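Local coordinates for lumazine protein (Photobacterium kishitanii, PDB 3A35) that probably acts as an antenna that shifts luciferase bioluminescence to shorter wavelength, and here holds riboflavin in place of its lumazine chromophore, at residues Asp31-Val36 with Val52-Asp57; Gly104-Asp109 with Val178-Leu183; Val120-Pro125 with Asp153-Asn158. One frame throughout, in Å; residues are numbered along the deposited sequence. Where two conformers were deposited one is given.

Contact 1. Residues Asp31-Val36 with Val52-Asp57; sequences DILESV and VRISGD
Leu33, on the short helix that runs into 31-36, faces the turn at Gly56-Asp57, where the strand carrying 52-55 has just ended. The nearest backbones are those of Leu33 and Asp57, with CA atoms 6.4 Å apart. Gly56 makes the turn with a positive phi of 63°, a conformation that suits glycine. Contact across the two segments is by van der Waals packing. Leu33 CG lies anti to the backbone N (chi1 174°). Both methyls of Leu33 touch the turn: Leu33 CD2 lies 3.6 Å from Asp57 CA, and Leu33 CD1 lies 3.8 Å from Gly56 O. Leu33 CD1 also meets the strand, 4.1 Å from Ile54 CG2. Ile54 sends its other branch to Val36, the last residue of 31-36. Ile54 CD1 sits 3.7 Å from Val36 O. Ile54 CD1 also lies 4.0 Å from Val36 CG2, and the two side chains cross at about a right angle. Within 31-36, Ile32 O accepts from both Ser35 N and Ser35 OG, the hydroxyl at 2.7 Å. Behind the contact, Leu33 also packs on Phe28 and Val59. Here a short helix packs beside the turn of the hairpin formed by strands 47-55 and 58-63, in the closed antiparallel barrel of the first lumazine-binding repeat.

Contact 2. Residues Gly104-Asp109 with Val178-Leu183; sequences GVATVD and VNVETL
Gly104, Ala106, Val178 and Val180 bond through their main chains. Val180 N donates to Gly104 O at 2.9 Å. The return bond from Gly104 N to Val180 O is weak, at 3.5 Å. Ala106 N meets Val178 O at 3.0 Å, and Ala106 O takes the N-H of Val178. Between these hydrogen-bonded pairs lies the non-hydrogen-bonded pair Val105 and Asn179, where Val105 CA makes a CA-H...O contact of 3.3 Å to Val178 O.

The side chains of Ala106, Val178 and Val180 share one face. Ala106 CB touches Val180 CG2 at 3.6 Å. Val180 CG1 is anti to the backbone N (chi1 176°), and CG2, beside that N, is the methyl that meets the alanine. Farther along, Val108 CG2 meets Val178 CG1 at 4.1 Å, the side chains crossing at about a right angle.

The two strands, 104-114 and 177-182, are antiparallel neighbours in the sheet of the second lumazine-binding repeat. The N-to-C directions of the short segments are 120° apart, well off a straight antiparallel pair. On the sheet face of Val105, the Asn179 amide reaches the first repeat. Its OD1 accepts from Thr71 N and its ND2 donates to Asn45 O, which fixes the rotation of the amide. Cys47, a riboflavin-binding residue, lies close to it. Farther out, the Glu181 carboxylate holds Gly100 N and Thr99 OG1, and Gly100 is itself a riboflavin-binding residue.

Contact 3. Residues Val120-Pro125 with Asp153-Asn158; sequences VYIKIP and DIIFIN
Tyr121 and Phe156 stack across an antiparallel strand pair, 117-123 with 154-160, in the sheet of the second lumazine-binding repeat. They form a non-hydrogen-bonded pair. The rings make an offset stack, with centroids 4.5 Å apart and planes at 13°. The side chains lie side by side and point the same way. Tyr121 CE1 sits 3.4 Å from Phe156 CG, while Tyr121 OH lies 3.5 Å above the plane of the Phe156 ring, offset toward its rim. The first torsions set the two CG atoms: Phe156 CG is anti to the backbone N (chi1 163°) and Tyr121 CG is anti to the carbonyl carbon (chi1 -58°).

Hydrogen-bonded pairs flank the Tyr121-Phe156 pair. Val120 and Ile157 exchange two nearly straight bonds, and Ile122 and Ile155 exchange two more. A fifth bond, from Ile124 N to Asp153 O at 2.8 Å, carries the ladder one step past the strand 117-123. Between these rungs, CA-H...O contacts fill in, such as Tyr121 CA to Ile155 O at 3.3 Å.

The other face of the sheet is aliphatic. Ile122 CB meets Ile155 CG1 at 3.7 Å, and Ile122 CD1 approaches Ile157 CD1. Ile124 CD1 also packs on Ile155 CG1. Ile138 and Ile140 of strand 137-140 cover this face, so it belongs to the interior of the repeat. At the far end, a water donates to both Ile124 O and Asp153 OD2, the latter at 2.6 Å. The bent Lys123 chain crosses the Asp153 carboxylate, but Lys123 NZ stays 4.8 Å from Asp153 OD1.

Overall arrangement
Contact 1 comes first along the chain. It lies at the surface, beside the barrel of the first repeat, on the opposite side of the chain's centre from the other two. Its centre is about 27 Å from that of contact 2 and about 34 Å from that of contact 3. Contacts 2 and 3 share the antiparallel sheet of the second repeat, with centres about 9 Å apart. Strands 104-114 and 117-123 are neighbours there, and Asp109 N lies 2.7 Å from Tyr121 O, a probable hydrogen bond. In sequence, contact 3 falls between the two segments of contact 2. Riboflavin is bound mainly by the first repeat, with Gly100 and Ile102 of the second completing the pocket. Gly104 is about 6 Å from riboflavin, so contact 2 lies next to the pocket.

Contact 1. Residues Asp31-Val36 with Val52-Asp57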
loop_
_atom_site.group_PDB
_atom_site.type_symbol
_atom_site.label_atom_id
_atom_site.label_comp_id
_atom_site.label_asym_id
_atom_site.label_seq_id
_atom_site.Cartn_x
_atom_site.Cartn_y
_atom_site.Cartn_z
ATOM N N ASP A 31 12.302 -8.595 11.594
ATOM C CA ASP A 31 11.242 -9.625 11.670
ATOM C C ASP A 31 10.632 -9.956 10.341
ATOM O O ASP A 31 10.305 -11.069 10.013
ATOM C CB ASP A 31 10.164 -9.270 12.743
ATOM C CG ASP A 31 9.266 -8.011 12.399
ATOM O OD1 ASP A 31 9.747 -6.977 11.734
ATOM O OD2 ASP A 31 8.058 -8.029 12.862
ATOM N N ILE A 32 10.441 -8.961 9.505
ATOM C CA ILE A 32 9.894 -9.266 8.199
ATOM C C ILE A 32 11.000 -9.807 7.339
ATOM O O ILE A 32 10.742 -10.703 6.547
ATOM C CB ILE A 32 9.283 -7.972 7.532
ATOM C CG1 ILE A 32 8.223 -7.415 8.547
ATOM C CG2 ILE A 32 8.575 -8.330 6.168
ATOM C CD1 ILE A 32 7.521 -6.140 8.145
ATOM N N LEU A 33 12.189 -9.223 7.346
ATOM C CA LEU A 33 13.309 -9.712 6.505
ATOM C C LEU A 33 13.490 -11.252 6.632
ATOM O O LEU A 33 13.704 -11.939 5.644
ATOM C CB LEU A 33 14.602 -9.019 7.004
ATOM C CG LEU A 33 15.815 -9.537 6.322
ATOM C CD1 LEU A 33 15.804 -9.121 4.843
ATOM C CD2 LEU A 33 17.130 -8.998 6.991
ATOM N N GLU A 34 13.527 -11.755 7.830
ATOM C CA GLU A 34 13.834 -13.202 7.964
ATOM C C GLU A 34 12.603 -14.076 7.553
ATOM O O GLU A 34 12.827 -15.297 7.254
ATOM C CB GLU A 34 14.312 -13.483 9.402
ATOM C CG GLU A 34 15.488 -12.604 9.821
ATOM C CD GLU A 34 16.760 -13.329 9.593
ATOM O OE1 GLU A 34 17.563 -12.876 8.767
ATOM O OE2 GLU A 34 16.970 -14.287 10.369
ATOM N N SER A 35 11.371 -13.487 7.445
ATOM C CA SER A 35 10.235 -14.216 6.938
ATOM C C SER A 35 10.113 -14.242 5.401
ATOM O O SER A 35 9.099 -14.806 4.945
ATOM C CB SER A 35 8.942 -13.641 7.529
ATOM O OG SER A 35 8.643 -12.427 6.883
ATOM N N VAL A 36 11.092 -13.665 4.650
ATOM C CA VAL A 36 10.947 -13.686 3.185
ATOM C C VAL A 36 12.197 -14.284 2.539
ATOM O O VAL A 36 13.303 -14.428 3.196
ATOM C CB VAL A 36 10.631 -12.257 2.597
ATOM C CG1 VAL A 36 9.356 -11.732 3.190
ATOM C CG2 VAL A 36 11.781 -11.297 2.749
ATOM N N VAL A 52 13.151 -10.537 -5.823
ATOM C CA VAL A 52 14.124 -10.986 -6.839
ATOM C C VAL A 52 15.467 -11.297 -6.157
ATOM O O VAL A 52 16.182 -12.131 -6.716
ATOM C CB VAL A 52 14.326 -9.806 -7.816
ATOM C CG1 VAL A 52 15.735 -9.854 -8.490
ATOM C CG2 VAL A 52 13.101 -9.718 -8.746
ATOM N N ARG A 53 15.847 -10.656 -5.060
ATOM C CA ARG A 53 17.214 -10.839 -4.532
ATOM C C ARG A 53 17.123 -10.343 -3.100
ATOM O O ARG A 53 16.340 -9.392 -2.838
ATOM C CB ARG A 53 18.243 -10.084 -5.341
ATOM C CG ARG A 53 19.551 -9.865 -4.694
ATOM C CD ARG A 53 20.333 -8.948 -5.492
ATOM N NE ARG A 53 21.548 -8.766 -4.760
ATOM C CZ ARG A 53 22.246 -7.644 -4.692
ATOM N NH1 ARG A 53 21.873 -6.534 -5.346
ATOM N NH2 ARG A 53 23.410 -7.728 -4.009
ATOM N N ILE A 54 17.881 -10.861 -2.191
ATOM C CA ILE A 54 18.084 -10.304 -0.852
ATOM C C ILE A 54 19.554 -10.195 -0.534
ATOM O O ILE A 54 20.321 -11.171 -0.726
ATOM C CB ILE A 54 17.397 -11.100 0.147
ATOM C CG1 ILE A 54 15.900 -11.198 -0.124
ATOM C CG2 ILE A 54 17.708 -10.492 1.507
ATOM C CD1 ILE A 54 15.214 -12.240 0.850
ATOM N N SER A 55 19.937 -9.005 -0.113
ATOM C CA SER A 55 21.380 -8.856 0.232
ATOM C C SER A 55 21.355 -8.153 1.605
ATOM O O SER A 55 20.959 -6.942 1.661
ATOM C CB SER A 55 22.003 -8.047 -0.839
ATOM O OG SER A 55 23.403 -7.797 -0.488
ATOM N N GLY A 56 21.774 -8.885 2.663
ATOM C CA GLY A 56 21.723 -8.268 3.956
ATOM C C GLY A 56 20.278 -7.944 4.293
ATOM O O GLY A 56 19.503 -8.866 4.199
ATOM N N ASP A 57 19.985 -6.696 4.647
ATOM C CA ASP A 57 18.600 -6.370 5.006
ATOM C C ASP A 57 17.889 -5.669 3.815
ATOM O O ASP A 57 16.847 -5.093 4.017
ATOM C CB ASP A 57 18.531 -5.496 6.252
ATOM C CG ASP A 57 19.282 -4.212 6.146
ATOM O OD1 ASP A 57 19.899 -3.937 5.147
ATOM O OD2 ASP A 57 19.228 -3.504 7.224
#

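Contact 2. Residues Gly104-Asp109 with Val178-Leu183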
loop_
_atom_site.group_PDB
_atom_site.type_symbol
_atom_site.label_atom_id
_atom_site.label_comp_id
_atom_site.label_asym_id
_atom_site.label_seq_id
_atom_site.Cartn_x
_atom_site.Cartn_y
_atom_site.Cartn_z
ATOM N N GLY A 104 -5.534 1.248 -9.243
ATOM C CA GLY A 104 -4.898 2.391 -9.885
ATOM C C GLY A 104 -4.480 3.355 -8.777
ATOM O O GLY A 104 -4.594 3.077 -7.560
ATOM N N VAL A 105 -3.900 4.481 -9.162
ATOM C CA VAL A 105 -3.453 5.503 -8.275
ATOM C C VAL A 105 -4.543 6.511 -7.996
ATOM O O VAL A 105 -5.284 6.945 -8.902
ATOM C CB VAL A 105 -2.239 6.152 -8.864
ATOM C CG1 VAL A 105 -1.745 7.263 -8.009
ATOM C CG2 VAL A 105 -1.094 5.213 -8.995
ATOM N N ALA A 106 -4.606 6.933 -6.780
ATOM C CA ALA A 106 -5.458 8.135 -6.376
ATOM C C ALA A 106 -4.671 9.118 -5.580
ATOM O O ALA A 106 -3.466 8.903 -5.281
ATOM C CB ALA A 106 -6.722 7.686 -5.649
ATOM N N THR A 107 -5.232 10.266 -5.129
ATOM C CA THR A 107 -4.399 11.311 -4.563
ATOM C C THR A 107 -5.081 11.842 -3.330
ATOM O O THR A 107 -6.303 12.131 -3.364
ATOM C CB THR A 107 -4.255 12.448 -5.598
ATOM O OG1 THR A 107 -3.601 11.896 -6.738
ATOM C CG2 THR A 107 -3.371 13.563 -5.096
ATOM N N VAL A 108 -4.357 12.032 -2.288
ATOM C CA VAL A 108 -4.875 12.557 -0.980
ATOM C C VAL A 108 -5.345 14.014 -1.250
ATOM O O VAL A 108 -4.562 14.881 -1.649
ATOM C CB VAL A 108 -3.838 12.496 0.059
ATOM C CG1 VAL A 108 -4.269 13.193 1.349
ATOM C CG2 VAL A 108 -3.465 11.030 0.342
ATOM N N ASP A 109 -6.612 14.264 -0.918
ATOM C CA ASP A 109 -7.206 15.620 -1.046
ATOM C C ASP A 109 -6.913 16.386 0.258
ATOM O O ASP A 109 -6.781 17.647 0.248
ATOM C CB ASP A 109 -8.719 15.509 -1.207
ATOM C CG ASP A 109 -9.448 16.892 -1.081
ATOM O OD1 ASP A 109 -9.466 17.606 -2.100
ATOM O OD2 ASP A 109 -9.935 17.285 0.017
ATOM N N VAL A 178 -1.411 7.519 -3.800
ATOM C CA VAL A 178 -1.603 6.213 -3.062
ATOM C C VAL A 178 -2.078 5.160 -4.035
ATOM O O VAL A 178 -2.719 5.434 -5.035
ATOM C CB VAL A 178 -2.605 6.390 -1.924
ATOM C CG1 VAL A 178 -2.185 7.366 -0.886
ATOM C CG2 VAL A 178 -4.009 6.757 -2.447
ATOM N N ASN A 179 -1.746 3.912 -3.681
ATOM C CA ASN A 179 -2.273 2.720 -4.416
ATOM C C ASN A 179 -3.618 2.351 -3.849
ATOM O O ASN A 179 -3.753 2.127 -2.634
ATOM C CB ASN A 179 -1.356 1.506 -4.186
ATOM C CG ASN A 179 0.029 1.687 -4.820
ATOM O OD1 ASN A 179 0.189 2.438 -5.830
ATOM N ND2 ASN A 179 1.010 0.938 -4.359
ATOM N N VAL A 180 -4.621 2.261 -4.744
ATOM C CA VAL A 180 -6.002 1.842 -4.262
ATOM C C VAL A 180 -6.337 0.472 -4.769
ATOM O O VAL A 180 -6.109 0.140 -5.983
ATOM C CB VAL A 180 -7.010 2.910 -4.819
ATOM C CG1 VAL A 180 -8.474 2.470 -4.443
ATOM C CG2 VAL A 180 -6.665 4.311 -4.423
ATOM N N GLU A 181 -6.841 -0.342 -3.826
ATOM C CA GLU A 181 -7.382 -1.670 -4.191
ATOM C C GLU A 181 -8.859 -1.587 -3.796
ATOM O O GLU A 181 -9.224 -1.447 -2.636
ATOM C CB GLU A 181 -6.731 -2.879 -3.519
ATOM C CG GLU A 181 -7.410 -4.166 -4.003
ATOM C CD GLU A 181 -6.773 -5.352 -3.601
ATOM O OE1 GLU A 181 -5.674 -5.454 -3.074
ATOM O OE2 GLU A 181 -7.484 -6.405 -3.752
ATOM N N THR A 182 -9.737 -1.638 -4.808
ATOM C CA THR A 182 -11.173 -1.725 -4.524
ATOM C C THR A 182 -11.548 -3.215 -4.383
ATOM O O THR A 182 -10.979 -4.113 -5.029
ATOM C CB THR A 182 -11.998 -1.082 -5.630
ATOM O OG1 THR A 182 -11.697 -1.775 -6.843
ATOM C CG2 THR A 182 -11.601 0.415 -5.763
ATOM N N LEU A 183 -12.633 -3.418 -3.606
ATOM C CA LEU A 183 -12.990 -4.691 -2.944
ATOM C C LEU A 183 -14.480 -4.874 -2.973
ATOM O O LEU A 183 -15.093 -5.072 -1.872
ATOM C CB LEU A 183 -12.614 -4.642 -1.462
ATOM C CG LEU A 183 -11.172 -4.424 -1.079
ATOM C CD1 LEU A 183 -11.086 -4.290 0.400
ATOM C CD2 LEU A 183 -10.201 -5.581 -1.546
#

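Contact 3. Residues Val120-Pro125 with Asp153-Asn158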
loop_
_atom_site.group_PDB
_atom_site.type_symbol
_atom_site.label_atom_id
_atom_site.label_comp_id
_atom_site.label_asym_id
_atom_site.label_seq_id
_atom_site.Cartn_x
_atom_site.Cartn_y
_atom_site.Cartn_z
ATOM N N VAL A 120 -8.619 10.700 6.487
ATOM C CA VAL A 120 -7.945 10.802 5.188
ATOM C C VAL A 120 -9.022 10.890 4.160
ATOM O O VAL A 120 -9.912 10.019 4.094
ATOM C CB VAL A 120 -7.034 9.530 4.995
ATOM C CG1 VAL A 120 -6.391 9.646 3.567
ATOM C CG2 VAL A 120 -5.971 9.464 6.139
ATOM N N TYR A 121 -8.900 11.849 3.261
ATOM C CA TYR A 121 -9.801 12.138 2.138
ATOM C C TYR A 121 -9.067 11.977 0.835
ATOM O O TYR A 121 -8.052 12.644 0.624
ATOM C CB TYR A 121 -10.340 13.611 2.236
ATOM C CG TYR A 121 -11.071 13.843 3.557
ATOM C CD1 TYR A 121 -12.439 13.661 3.642
ATOM C CD2 TYR A 121 -10.383 14.190 4.701
ATOM C CE1 TYR A 121 -13.138 13.849 4.865
ATOM C CE2 TYR A 121 -11.035 14.324 5.961
ATOM C CZ TYR A 121 -12.407 14.184 6.016
ATOM O OH TYR A 121 -13.027 14.338 7.298
ATOM N N ILE A 122 -9.565 11.081 0.010
ATOM C CA ILE A 122 -8.810 10.660 -1.144
ATOM C C ILE A 122 -9.645 10.958 -2.374
ATOM O O ILE A 122 -10.762 10.494 -2.448
ATOM C CB ILE A 122 -8.488 9.127 -1.072
ATOM C CG1 ILE A 122 -7.664 8.789 0.225
ATOM C CG2 ILE A 122 -7.783 8.720 -2.401
ATOM C CD1 ILE A 122 -7.141 7.410 0.345
ATOM N N LYS A 123 -9.121 11.689 -3.343
ATOM C CA LYS A 123 -9.856 11.988 -4.559
ATOM C C LYS A 123 -9.624 10.894 -5.593
ATOM O O LYS A 123 -8.439 10.627 -5.976
ATOM C CB LYS A 123 -9.467 13.377 -5.114
ATOM C CG LYS A 123 -10.303 13.790 -6.274
ATOM C CD LYS A 123 -9.969 15.268 -6.708
ATOM C CE LYS A 123 -10.578 16.231 -5.704
ATOM N NZ LYS A 123 -10.543 17.675 -6.130
ATOM N N ILE A 124 -10.688 10.325 -6.147
ATOM C CA ILE A 124 -10.631 9.176 -7.030
ATOM C C ILE A 124 -10.645 9.728 -8.459
ATOM O O ILE A 124 -11.567 10.528 -8.767
ATOM C CB ILE A 124 -11.775 8.195 -6.734
ATOM C CG1 ILE A 124 -11.742 7.687 -5.249
ATOM C CG2 ILE A 124 -11.790 7.064 -7.803
ATOM C CD1 ILE A 124 -10.424 6.997 -4.665
ATOM N N PRO A 125 -9.638 9.486 -9.304
ATOM C CA PRO A 125 -9.731 10.071 -10.658
ATOM C C PRO A 125 -10.792 9.318 -11.467
ATOM O O PRO A 125 -11.228 8.234 -11.038
ATOM C CB PRO A 125 -8.335 9.889 -11.233
ATOM C CG PRO A 125 -7.759 8.754 -10.430
ATOM C CD PRO A 125 -8.366 8.750 -9.093
ATOM N N ASP A 153 -16.312 12.872 -5.762
ATOM C CA ASP A 153 -15.299 11.882 -6.115
ATOM C C ASP A 153 -14.319 11.644 -4.955
ATOM O O ASP A 153 -13.234 11.114 -5.236
ATOM C CB ASP A 153 -14.555 12.345 -7.383
ATOM C CG ASP A 153 -14.052 13.787 -7.317
ATOM O OD1 ASP A 153 -14.184 14.496 -6.279
ATOM O OD2 ASP A 153 -13.451 14.255 -8.309
ATOM N N ILE A 154 -14.681 12.026 -3.728
ATOM C CA ILE A 154 -13.799 11.959 -2.598
ATOM C C ILE A 154 -14.256 10.955 -1.612
ATOM O O ILE A 154 -15.431 10.920 -1.214
ATOM C CB ILE A 154 -13.433 13.343 -2.096
ATOM C CG1 ILE A 154 -13.710 13.608 -0.701
ATOM C CG2 ILE A 154 -13.149 14.395 -3.213
ATOM C CD1 ILE A 154 -12.484 13.363 -0.117
ATOM N N ILE A 155 -13.365 10.023 -1.311
ATOM C CA ILE A 155 -13.682 9.002 -0.294
ATOM C C ILE A 155 -13.055 9.382 1.043
ATOM O O ILE A 155 -11.883 9.804 1.083
ATOM C CB ILE A 155 -13.271 7.563 -0.756
ATOM C CG1 ILE A 155 -11.797 7.397 -0.962
ATOM C CG2 ILE A 155 -14.042 7.168 -1.976
ATOM C CD1 ILE A 155 -11.392 5.961 -0.849
ATOM N N PHE A 156 -13.779 9.305 2.146
ATOM C CA PHE A 156 -13.349 9.624 3.450
ATOM C C PHE A 156 -13.161 8.353 4.224
ATOM O O PHE A 156 -14.080 7.536 4.403
ATOM C CB PHE A 156 -14.348 10.593 4.092
ATOM C CG PHE A 156 -14.270 10.711 5.527
ATOM C CD1 PHE A 156 -13.052 10.714 6.229
ATOM C CD2 PHE A 156 -15.444 10.951 6.264
ATOM C CE1 PHE A 156 -12.958 10.870 7.621
ATOM C CE2 PHE A 156 -15.400 11.074 7.635
ATOM C CZ PHE A 156 -14.163 11.074 8.354
ATOM N N ILE A 157 -11.948 8.093 4.684
ATOM C CA ILE A 157 -11.618 6.987 5.517
ATOM C C ILE A 157 -11.144 7.469 6.858
ATOM O O ILE A 157 -10.312 8.336 6.976
ATOM C CB ILE A 157 -10.502 6.095 4.904
ATOM C CG1 ILE A 157 -10.979 5.651 3.530
ATOM C CG2 ILE A 157 -10.367 4.775 5.787
ATOM C CD1 ILE A 157 -9.911 5.459 2.575
ATOM N N ASN A 158 -11.753 6.924 7.933
ATOM C CA ASN A 158 -11.481 7.456 9.248
ATOM C C ASN A 158 -10.741 6.345 10.006
ATOM O O ASN A 158 -11.340 5.334 10.470
ATOM C CB ASN A 158 -12.852 7.795 9.895
ATOM C CG ASN A 158 -12.700 8.314 11.255
ATOM O OD1 ASN A 158 -11.683 8.243 11.862
ATOM N ND2 ASN A 158 -13.815 8.883 11.771
HETATM O O HOH W 1 -11.734 12.994 -9.801
#